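Local coordinates for protein erythrocyte binding antigen 140 (Plasmodium falciparum, PDB 4GF2) that probably binds a sialic acid-bearing receptor, glycophorin C, on host red cells through the two Duffy-binding-like domains in this fragment, at residues G313-K319 and T347-R352. The protein carries 3 engineered substitutions. Residue numbers count along the deposited sequence, not the author numbering.
Sequences GFGCNYK and TLCLGR. With GOL (glycerol), chain E.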
loop_
_atom_site.group_PDB
_atom_site.type_symbol
_atom_site.label_atom_id
_atom_site.label_comp_id
_atom_site.label_asym_id
_atom_site.label_seq_id
_atom_site.Cartn_x
_atom_site.Cartn_y
_atom_site.Cartn_z
ATOM N N GLY A 313 -2.379 -16.470 12.280
ATOM C CA GLY A 313 -2.071 -16.338 10.870
ATOM C C GLY A 313 -0.931 -15.352 10.700
ATOM O O GLY A 313 0.024 -15.600 9.963
ATOM N N PHE A 314 -1.033 -14.233 11.409
ATOM C CA PHE A 314 -0.025 -13.184 11.340
ATOM C C PHE A 314 1.314 -13.642 11.918
ATOM O O PHE A 314 2.365 -13.120 11.549
ATOM C CB PHE A 314 -0.513 -11.944 12.082
ATOM C CG PHE A 314 0.390 -10.763 11.932
ATOM C CD1 PHE A 314 0.312 -9.958 10.812
ATOM C CD2 PHE A 314 1.318 -10.457 12.912
ATOM C CE1 PHE A 314 1.143 -8.866 10.674
ATOM C CE2 PHE A 314 2.148 -9.370 12.777
ATOM C CZ PHE A 314 2.061 -8.573 11.655
ATOM N N GLY A 315 1.272 -14.610 12.827
ATOM C CA GLY A 315 2.484 -15.208 13.357
ATOM C C GLY A 315 2.804 -14.815 14.788
ATOM O O GLY A 315 3.966 -14.823 15.192
ATOM N N CYS A 316 1.776 -14.475 15.558
ATOM C CA CYS A 316 1.955 -14.171 16.973
ATOM C C CYS A 316 0.999 -14.985 17.840
ATOM O O CYS A 316 0.071 -15.613 17.338
ATOM C CB CYS A 316 1.748 -12.680 17.223
ATOM S SG CYS A 316 2.974 -11.636 16.426
ATOM N N ASN A 317 1.226 -14.960 19.148
ATOM C CA ASN A 317 0.395 -15.707 20.077
ATOM C C ASN A 317 0.219 -14.923 21.372
ATOM O O ASN A 317 0.905 -13.926 21.599
ATOM C CB ASN A 317 1.027 -17.070 20.364
ATOM C CG ASN A 317 0.050 -18.050 20.990
ATOM O OD1 ASN A 317 -1.126 -18.095 20.626
ATOM N ND2 ASN A 317 0.535 -18.839 21.940
ATOM N N TYR A 318 -0.713 -15.371 22.211
ATOM C CA TYR A 318 -0.946 -14.758 23.515
ATOM C C TYR A 318 0.344 -14.699 24.326
ATOM O O TYR A 318 1.190 -15.583 24.217
ATOM C CB TYR A 318 -1.995 -15.551 24.293
ATOM C CG TYR A 318 -3.386 -15.506 23.700
ATOM C CD1 TYR A 318 -4.249 -14.455 23.983
ATOM C CD2 TYR A 318 -3.845 -16.520 22.869
ATOM C CE1 TYR A 318 -5.525 -14.411 23.448
ATOM C CE2 TYR A 318 -5.119 -16.486 22.331
ATOM C CZ TYR A 318 -5.954 -15.429 22.624
ATOM O OH TYR A 318 -7.223 -15.389 22.091
ATOM N N LYS A 319 0.487 -13.654 25.137
ATOM C CA LYS A 319 1.595 -13.580 26.082
ATOM C C LYS A 319 1.387 -14.688 27.100
ATOM O O LYS A 319 0.315 -14.792 27.694
ATOM C CB LYS A 319 1.636 -12.223 26.791
ATOM C CG LYS A 319 1.543 -11.016 25.868
ATOM C CD LYS A 319 2.681 -10.967 24.875
ATOM C CE LYS A 319 2.527 -9.781 23.938
ATOM N NZ LYS A 319 3.655 -9.659 22.977
ATOM N N THR A 347 9.273 -10.808 23.808
ATOM C CA THR A 347 8.070 -11.461 23.299
ATOM C C THR A 347 7.231 -10.526 22.425
ATOM O O THR A 347 6.066 -10.801 22.157
ATOM C CB THR A 347 7.197 -11.978 24.453
ATOM O OG1 THR A 347 6.669 -10.871 25.193
ATOM C CG2 THR A 347 8.013 -12.868 25.384
ATOM N N LEU A 348 7.834 -9.426 21.985
ATOM C CA LEU A 348 7.159 -8.451 21.129
ATOM C C LEU A 348 6.690 -9.071 19.811
ATOM O O LEU A 348 7.436 -9.792 19.150
ATOM C CB LEU A 348 8.109 -7.287 20.840
ATOM C CG LEU A 348 7.629 -6.180 19.902
ATOM C CD1 LEU A 348 6.522 -5.370 20.540
ATOM C CD2 LEU A 348 8.793 -5.288 19.514
ATOM N N CYS A 349 5.450 -8.779 19.432
ATOM C CA CYS A 349 4.886 -9.303 18.194
ATOM C C CYS A 349 5.338 -8.502 16.979
ATOM O O CYS A 349 5.028 -7.318 16.850
ATOM C CB CYS A 349 3.359 -9.308 18.266
ATOM S SG CYS A 349 2.558 -9.669 16.688
ATOM N N LEU A 350 6.071 -9.165 16.091
ATOM C CA LEU A 350 6.505 -8.566 14.838
ATOM C C LEU A 350 6.017 -9.367 13.633
ATOM O O LEU A 350 6.067 -8.895 12.503
ATOM C CB LEU A 350 8.029 -8.467 14.809
ATOM C CG LEU A 350 8.646 -7.568 15.884
ATOM C CD1 LEU A 350 10.160 -7.638 15.812
ATOM C CD2 LEU A 350 8.167 -6.131 15.731
ATOM N N GLY A 351 5.546 -10.583 13.875
ATOM C CA GLY A 351 5.050 -11.423 12.803
ATOM C C GLY A 351 6.141 -11.843 11.838
ATOM O O GLY A 351 7.332 -11.707 12.122
ATOM N N ARG A 352 5.718 -12.337 10.682
ATOM C CA ARG A 352 6.624 -12.907 9.698
ATOM C C ARG A 352 7.290 -11.799 8.894
ATOM O O ARG A 352 6.961 -11.575 7.728
ATOM C CB ARG A 352 5.844 -13.847 8.781
ATOM C CG ARG A 352 5.003 -14.852 9.550
ATOM C CD ARG A 352 3.986 -15.545 8.671
ATOM N NE ARG A 352 2.918 -16.147 9.465
ATOM C CZ ARG A 352 3.029 -17.293 10.132
ATOM N NH1 ARG A 352 4.166 -17.979 10.113
ATOM N NH2 ARG A 352 1.998 -17.757 10.824
HETATM C C1 GOL E . 3.784 -12.696 20.587
HETATM O O1 GOL E . 3.156 -13.059 21.793
HETATM C C2 GOL E . 4.356 -13.947 19.936
HETATM O O2 GOL E . 4.021 -15.077 20.707
HETATM C C3 GOL E . 5.863 -13.822 19.811
HETATM O O3 GOL E . 6.143 -12.823 18.859
HETATM O O HOH W 1 5.358 -8.164 24.373
#
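A disulfide-linked contact joins the end of helix 308-314 and the coil after it to the loop between helices 343-346 and 361-382, in the N-terminal part of the second Duffy-binding-like domain. The segments run in opposite directions (172° apart), and the covalent link is C316 SG to C349 SG at 2.0 Å with chi3 of 87°, near the relaxed value. C349 SG also meets the edge of the F314 ring, 5.1 Å from its centroid and 75° off the normal; the ring packs further against H367 and Y374 of helix 361-382. G315, with phi 108°, is the C' residue of a Schellman motif (C316 N to L311 O, G315 N to R312 O), after which the CA-to-CB bond of C316 points toward 347-352. The Duffy-binding-like fold is a largely helical, disulfide-rich module; C14-C44, in similar sequence, probably holds the equivalent place in the first domain. G351 CA lies 3.4 Å from F314 O, and a CB on G351 would clash with F314 CE2. Beyond it, R352 NE and NH2 each hydrogen-bond G313 O at 3.0 Å. At the opposite end K319 NZ donates to T347 O (2.8 Å), shares a water with T347 OG1 and forms a salt bridge with E375.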